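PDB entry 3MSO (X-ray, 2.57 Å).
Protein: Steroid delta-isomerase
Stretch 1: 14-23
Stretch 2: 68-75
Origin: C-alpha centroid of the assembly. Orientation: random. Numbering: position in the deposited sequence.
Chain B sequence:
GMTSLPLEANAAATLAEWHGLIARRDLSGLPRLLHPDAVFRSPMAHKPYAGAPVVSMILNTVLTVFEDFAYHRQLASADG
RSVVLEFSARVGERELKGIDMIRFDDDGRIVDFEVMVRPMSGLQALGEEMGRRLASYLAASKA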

ATOM      1  N   THR B  14      22.548   2.156  25.394  1.00 43.61           N
ATOM      2  CA  THR B  14      21.143   1.916  25.012  1.00 44.14           C
ATOM      3  C   THR B  14      21.103   0.925  23.866  1.00 48.86           C
ATOM      4  O   THR B  14      20.307  -0.007  23.915  1.00 49.15           O
ATOM      5  CB  THR B  14      20.452   3.219  24.630  1.00 44.93           C
ATOM      6  OG1 THR B  14      20.622   4.128  25.705  1.00 40.60           O
ATOM      7  CG2 THR B  14      18.964   3.047  24.344  1.00 40.85           C
ATOM      8  N   LEU B  15      21.972   1.118  22.846  1.00 45.58           N
ATOM      9  CA  LEU B  15      22.061   0.212  21.700  1.00 45.11           C
ATOM     10  C   LEU B  15      22.370  -1.203  22.164  1.00 51.16           C
ATOM     11  O   LEU B  15      21.695  -2.136  21.730  1.00 52.12           O
ATOM     12  CB  LEU B  15      23.079   0.703  20.662  1.00 43.87           C
ATOM     13  CG  LEU B  15      23.239  -0.171  19.427  1.00 47.45           C
ATOM     14  CD1 LEU B  15      21.955  -0.228  18.651  1.00 47.21           C
ATOM     15  CD2 LEU B  15      24.399   0.322  18.565  1.00 47.67           C
ATOM     16  N   ALA B  16      23.329  -1.345  23.099  1.00 48.49           N
ATOM     17  CA  ALA B  16      23.724  -2.629  23.690  1.00 49.46           C
ATOM     18  C   ALA B  16      22.524  -3.327  24.343  1.00 56.03           C
ATOM     19  O   ALA B  16      22.339  -4.542  24.149  1.00 56.42           O
ATOM     20  CB  ALA B  16      24.831  -2.418  24.711  1.00 50.60           C
ATOM     21  N   GLU B  17      21.698  -2.540  25.083  1.00 53.29           N
ATOM     22  CA  GLU B  17      20.484  -3.009  25.754  1.00 55.56           C
ATOM     23  C   GLU B  17      19.420  -3.373  24.720  1.00 59.89           C
ATOM     24  O   GLU B  17      18.745  -4.394  24.863  1.00 61.11           O
ATOM     25  CB  GLU B  17      19.937  -1.946  26.719  1.00 58.06           C
ATOM     26  CG  GLU B  17      20.638  -1.943  28.063  1.00 75.89           C
ATOM     27  CD  GLU B  17      20.096  -0.927  29.048  1.00104.44           C
ATOM     28  OE1 GLU B  17      18.972  -1.136  29.561  1.00108.84           O
ATOM     29  OE2 GLU B  17      20.809   0.066  29.327  1.00 96.64           O
ATOM     30  N   TRP B  18      19.289  -2.551  23.664  1.00 54.88           N
ATOM     31  CA  TRP B  18      18.329  -2.776  22.594  1.00 53.65           C
ATOM     32  C   TRP B  18      18.664  -4.082  21.885  1.00 58.36           C
ATOM     33  O   TRP B  18      17.761  -4.878  21.636  1.00 60.05           O
ATOM     34  CB  TRP B  18      18.302  -1.590  21.629  1.00 50.02           C
ATOM     35  CG  TRP B  18      17.657  -1.913  20.315  1.00 49.61           C
ATOM     36  CD1 TRP B  18      18.291  -2.312  19.176  1.00 51.53           C
ATOM     37  CD2 TRP B  18      16.255  -1.903  20.016  1.00 48.84           C
ATOM     38  NE1 TRP B  18      17.374  -2.530  18.179  1.00 50.31           N
ATOM     39  CE2 TRP B  18      16.115  -2.279  18.663  1.00 51.70           C
ATOM     40  CE3 TRP B  18      15.103  -1.590  20.752  1.00 50.66           C
ATOM     41  CZ2 TRP B  18      14.865  -2.408  18.045  1.00 50.30           C
ATOM     42  CZ3 TRP B  18      13.866  -1.692  20.132  1.00 51.96           C
ATOM     43  CH2 TRP B  18      13.755  -2.123  18.804  1.00 51.55           C
ATOM     44  N   HIS B  19      19.953  -4.313  21.584  1.00 53.57           N
ATOM     45  CA  HIS B  19      20.413  -5.539  20.932  1.00 53.82           C
ATOM     46  C   HIS B  19      20.073  -6.766  21.763  1.00 58.61           C
ATOM     47  O   HIS B  19      19.587  -7.749  21.195  1.00 59.88           O
ATOM     48  CB  HIS B  19      21.916  -5.499  20.606  1.00 54.38           C
ATOM     49  CG  HIS B  19      22.241  -4.864  19.293  1.00 56.17           C
ATOM     50  ND1 HIS B  19      21.863  -5.441  18.094  1.00 58.04           N
ATOM     51  CD2 HIS B  19      22.912  -3.728  19.033  1.00 57.45           C
ATOM     52  CE1 HIS B  19      22.312  -4.638  17.143  1.00 56.41           C
ATOM     53  NE2 HIS B  19      22.931  -3.583  17.657  1.00 56.39           N
ATOM     54  N   GLY B  20      20.288  -6.675  23.087  1.00 54.38           N
ATOM     55  CA  GLY B  20      19.976  -7.727  24.049  1.00 55.70           C
ATOM     56  C   GLY B  20      18.493  -8.044  24.128  1.00 60.51           C
ATOM     57  O   GLY B  20      18.106  -9.206  24.249  1.00 62.56           O
ATOM     58  N   LEU B  21      17.652  -7.014  24.051  1.00 56.56           N
ATOM     59  CA  LEU B  21      16.195  -7.158  24.051  1.00 57.91           C
ATOM     60  C   LEU B  21      15.704  -7.912  22.802  1.00 60.68           C
ATOM     61  O   LEU B  21      14.849  -8.796  22.927  1.00 61.06           O
ATOM     62  CB  LEU B  21      15.517  -5.773  24.114  1.00 56.95           C
ATOM     63  CG  LEU B  21      15.574  -4.998  25.432  1.00 62.48           C
ATOM     64  CD1 LEU B  21      14.861  -3.680  25.285  1.00 62.01           C
ATOM     65  CD2 LEU B  21      14.977  -5.794  26.600  1.00 64.99           C
ATOM     66  N   ILE B  22      16.244  -7.544  21.603  1.00 55.33           N
ATOM     67  CA  ILE B  22      15.911  -8.126  20.291  1.00 54.38           C
ATOM     68  C   ILE B  22      16.358  -9.592  20.203  1.00 60.74           C
ATOM     69  O   ILE B  22      15.582 -10.445  19.745  1.00 61.86           O
ATOM     70  CB  ILE B  22      16.435  -7.236  19.132  1.00 54.23           C
ATOM     71  CG1 ILE B  22      15.667  -5.897  19.034  1.00 51.15           C
ATOM     72  CG2 ILE B  22      16.468  -7.977  17.797  1.00 56.36           C
ATOM     73  CD1 ILE B  22      14.144  -5.976  18.663  1.00 56.18           C
ATOM     74  N   ALA B  23      17.589  -9.880  20.692  1.00 57.06           N
ATOM     75  CA  ALA B  23      18.171 -11.223  20.772  1.00 59.41           C
ATOM     76  C   ALA B  23      17.266 -12.142  21.608  1.00 69.65           C
ATOM     77  O   ALA B  23      17.045 -13.302  21.223  1.00 72.28           O
ATOM     78  CB  ALA B  23      19.569 -11.157  21.380  1.00 59.67           C
ATOM     79  N   ASP B  68      12.666 -14.921  11.062  1.00 60.66           N
ATOM     80  CA  ASP B  68      14.087 -15.088  10.688  1.00 60.80           C
ATOM     81  C   ASP B  68      14.850 -13.737  10.669  1.00 58.81           C
ATOM     82  O   ASP B  68      15.675 -13.480   9.768  1.00 57.57           O
ATOM     83  CB  ASP B  68      14.270 -15.880   9.356  1.00 64.62           C
ATOM     84  CG  ASP B  68      13.308 -17.024   9.066  1.00 87.54           C
ATOM     85  OD1 ASP B  68      12.562 -17.440   9.995  1.00 91.89           O
ATOM     86  OD2 ASP B  68      13.293 -17.500   7.913  1.00 95.84           O
ATOM     87  N   PHE B  69      14.540 -12.874  11.676  1.00 50.99           N
ATOM     88  CA  PHE B  69      15.114 -11.551  11.841  1.00 46.95           C
ATOM     89  C   PHE B  69      16.588 -11.688  12.191  1.00 52.85           C
ATOM     90  O   PHE B  69      16.939 -12.435  13.109  1.00 55.54           O
ATOM     91  CB  PHE B  69      14.393 -10.757  12.926  1.00 46.79           C
ATOM     92  CG  PHE B  69      14.842  -9.307  13.031  1.00 44.77           C
ATOM     93  CD1 PHE B  69      15.957  -8.953  13.791  1.00 45.67           C
ATOM     94  CD2 PHE B  69      14.154  -8.301  12.373  1.00 42.55           C
ATOM     95  CE1 PHE B  69      16.371  -7.623  13.874  1.00 43.70           C
ATOM     96  CE2 PHE B  69      14.558  -6.973  12.480  1.00 42.70           C
ATOM     97  CZ  PHE B  69      15.664  -6.645  13.220  1.00 41.02           C
ATOM     98  N   ALA B  70      17.440 -10.956  11.460  1.00 45.63           N
ATOM     99  CA  ALA B  70      18.878 -10.992  11.652  1.00 44.79           C
ATOM    100  C   ALA B  70      19.463  -9.625  11.357  1.00 44.23           C
ATOM    101  O   ALA B  70      19.105  -9.014  10.372  1.00 41.75           O
ATOM    102  CB  ALA B  70      19.493 -12.042  10.731  1.00 46.24           C
ATOM    103  N   TYR B  71      20.361  -9.158  12.202  1.00 41.42           N
ATOM    104  CA  TYR B  71      21.059  -7.883  11.988  1.00 39.39           C
ATOM    105  C   TYR B  71      22.312  -8.131  11.162  1.00 41.63           C
ATOM    106  O   TYR B  71      22.898  -9.209  11.238  1.00 42.37           O
ATOM    107  CB  TYR B  71      21.429  -7.214  13.320  1.00 38.76           C
ATOM    108  CG  TYR B  71      20.301  -6.403  13.933  1.00 39.98           C
ATOM    109  CD1 TYR B  71      19.605  -5.451  13.181  1.00 41.02           C
ATOM    110  CD2 TYR B  71      19.961  -6.551  15.272  1.00 40.71           C
ATOM    111  CE1 TYR B  71      18.602  -4.671  13.753  1.00 40.92           C
ATOM    112  CE2 TYR B  71      18.968  -5.767  15.856  1.00 41.53           C
ATOM    113  CZ  TYR B  71      18.301  -4.821  15.096  1.00 50.29           C
ATOM    114  OH  TYR B  71      17.310  -4.065  15.663  1.00 51.70           O
ATOM    115  N   HIS B  72      22.674  -7.175  10.318  1.00 35.34           N
ATOM    116  CA  HIS B  72      23.855  -7.289   9.474  1.00 33.74           C
ATOM    117  C   HIS B  72      24.794  -6.112   9.724  1.00 36.42           C
ATOM    118  O   HIS B  72      25.362  -6.059  10.810  1.00 37.61           O
ATOM    119  CB  HIS B  72      23.453  -7.511   8.017  1.00 33.81           C
ATOM    120  CG  HIS B  72      22.671  -8.777   7.864  1.00 38.09           C
ATOM    121  ND1 HIS B  72      23.258 -10.011   8.065  1.00 41.11           N
ATOM    122  CD2 HIS B  72      21.356  -8.957   7.612  1.00 39.73           C
ATOM    123  CE1 HIS B  72      22.296 -10.898   7.899  1.00 41.25           C
ATOM    124  NE2 HIS B  72      21.138 -10.312   7.627  1.00 41.06           N
ATOM    125  N   ARG B  73      24.910  -5.154   8.801  1.00 31.62           N
ATOM    126  CA  ARG B  73      25.761  -3.981   8.981  1.00 31.41           C
ATOM    127  C   ARG B  73      25.189  -3.013   9.993  1.00 38.91           C
ATOM    128  O   ARG B  73      23.966  -2.836  10.101  1.00 41.13           O
ATOM    129  CB  ARG B  73      25.976  -3.225   7.645  1.00 30.45           C
ATOM    130  CG  ARG B  73      26.945  -3.915   6.692  1.00 28.43           C
ATOM    131  CD  ARG B  73      26.994  -3.210   5.363  1.00 36.84           C
ATOM    132  NE  ARG B  73      25.753  -3.394   4.604  1.00 38.26           N
ATOM    133  CZ  ARG B  73      25.583  -2.975   3.358  1.00 51.31           C
ATOM    134  NH1 ARG B  73      26.568  -2.355   2.719  1.00 53.59           N
ATOM    135  NH2 ARG B  73      24.438  -3.187   2.734  1.00 30.90           N
ATOM    136  N   GLN B  74      26.091  -2.366  10.727  1.00 33.73           N
ATOM    137  CA  GLN B  74      25.761  -1.349  11.716  1.00 32.52           C
ATOM    138  C   GLN B  74      26.635  -0.156  11.396  1.00 35.43           C
ATOM    139  O   GLN B  74      27.862  -0.272  11.312  1.00 36.73           O
ATOM    140  CB  GLN B  74      25.989  -1.862  13.147  1.00 34.31           C
ATOM    141  CG  GLN B  74      25.106  -3.062  13.443  1.00 47.90           C
ATOM    142  CD  GLN B  74      25.084  -3.485  14.868  1.00 59.03           C
ATOM    143  OE1 GLN B  74      25.393  -2.712  15.772  1.00 44.82           O
ATOM    144  NE2 GLN B  74      24.681  -4.721  15.085  1.00 59.71           N
ATOM    145  N   LEU B  75      25.994   0.972  11.161  1.00 31.19           N
ATOM    146  CA  LEU B  75      26.643   2.203  10.760  1.00 31.34           C
ATOM    147  C   LEU B  75      26.290   3.329  11.719  1.00 39.55           C
ATOM    148  O   LEU B  75      25.138   3.456  12.139  1.00 41.40           O
ATOM    149  CB  LEU B  75      26.192   2.575   9.323  1.00 30.95           C
ATOM    150  CG  LEU B  75      26.259   1.459   8.249  1.00 32.85           C
ATOM    151  CD1 LEU B  75      24.892   0.796   8.044  1.00 30.79           C
ATOM    152  CD2 LEU B  75      26.817   1.984   6.950  1.00 30.59           C
TER

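This is a small helix-on-strand contact held by side chains alone, in which a central tyrosine is met by a tryptophan, a histidine and an isoleucine of the helix, with a polar pair on one flank and an apolar pair on the other. The helix 14-23 and the strand that runs through 69-75 lie roughly antiparallel, at 148° between their N-to-C directions, and their axes come no nearer than 10.7 Å. That spacing leaves room for long side chains to meet in between, and the 269 Å² buried in total is shared among only a few of them.

The register follows the two repeats. On the helix, Leu15, Trp18, His19 and Ile22 recur at steps of three and four, which brings them onto one side; on the strand, Phe69 and Tyr71 point toward the helix while Ala70 between them points away. Gln74 also points toward the helix, so the simple alternation does not carry through from Tyr71, and the backbone of His72, with phi/psi of -123/-107, departs from regular strand geometry at that place.

Tyr71 is the hub and has the largest area covered. Its hydroxyl accepts a hydrogen bond from the indole of Trp18, NE1 to OH 2.9 Å with an angle of 151° at the hydrogen; OH is also hydrogen-bonded elsewhere in the structure. The CA-to-CB bond of Trp18 points sideways to the strand, but with chi1 in t the end of the side chain comes nearer, with OH lying near the plane of the indole at its edge, where an N-H donor can be used. His19 turns its edge toward the face of the tyrosine ring in an offset edge-to-face pair, centroids 5.0 Å apart and planes at 76°, and its CE1 comes to 3.6 Å from Tyr71 CD2.

The same imidazole reaches Gln74. His19 NE2 donates a weak hydrogen bond to Gln74 OE1, 3.2 Å at an angle of 131°, well away from linear. Leu15 CD2 lies 4.2 Å from Gln74 OE1, a looser approach at that end.

Toward the other end the contact is apolar. The CA-to-CB bond of Ile22 points toward the strand, and its CG2 sits 3.9 Å from both Phe69 CE1 and Tyr71 CE2, one methyl touching two rings. The rule to read here is economy: one tyrosine on the strand gives Trp18 a hydroxyl to donate to, His19 a ring face to turn its edge toward, and Ile22 a ring carbon, CE2, to pack against.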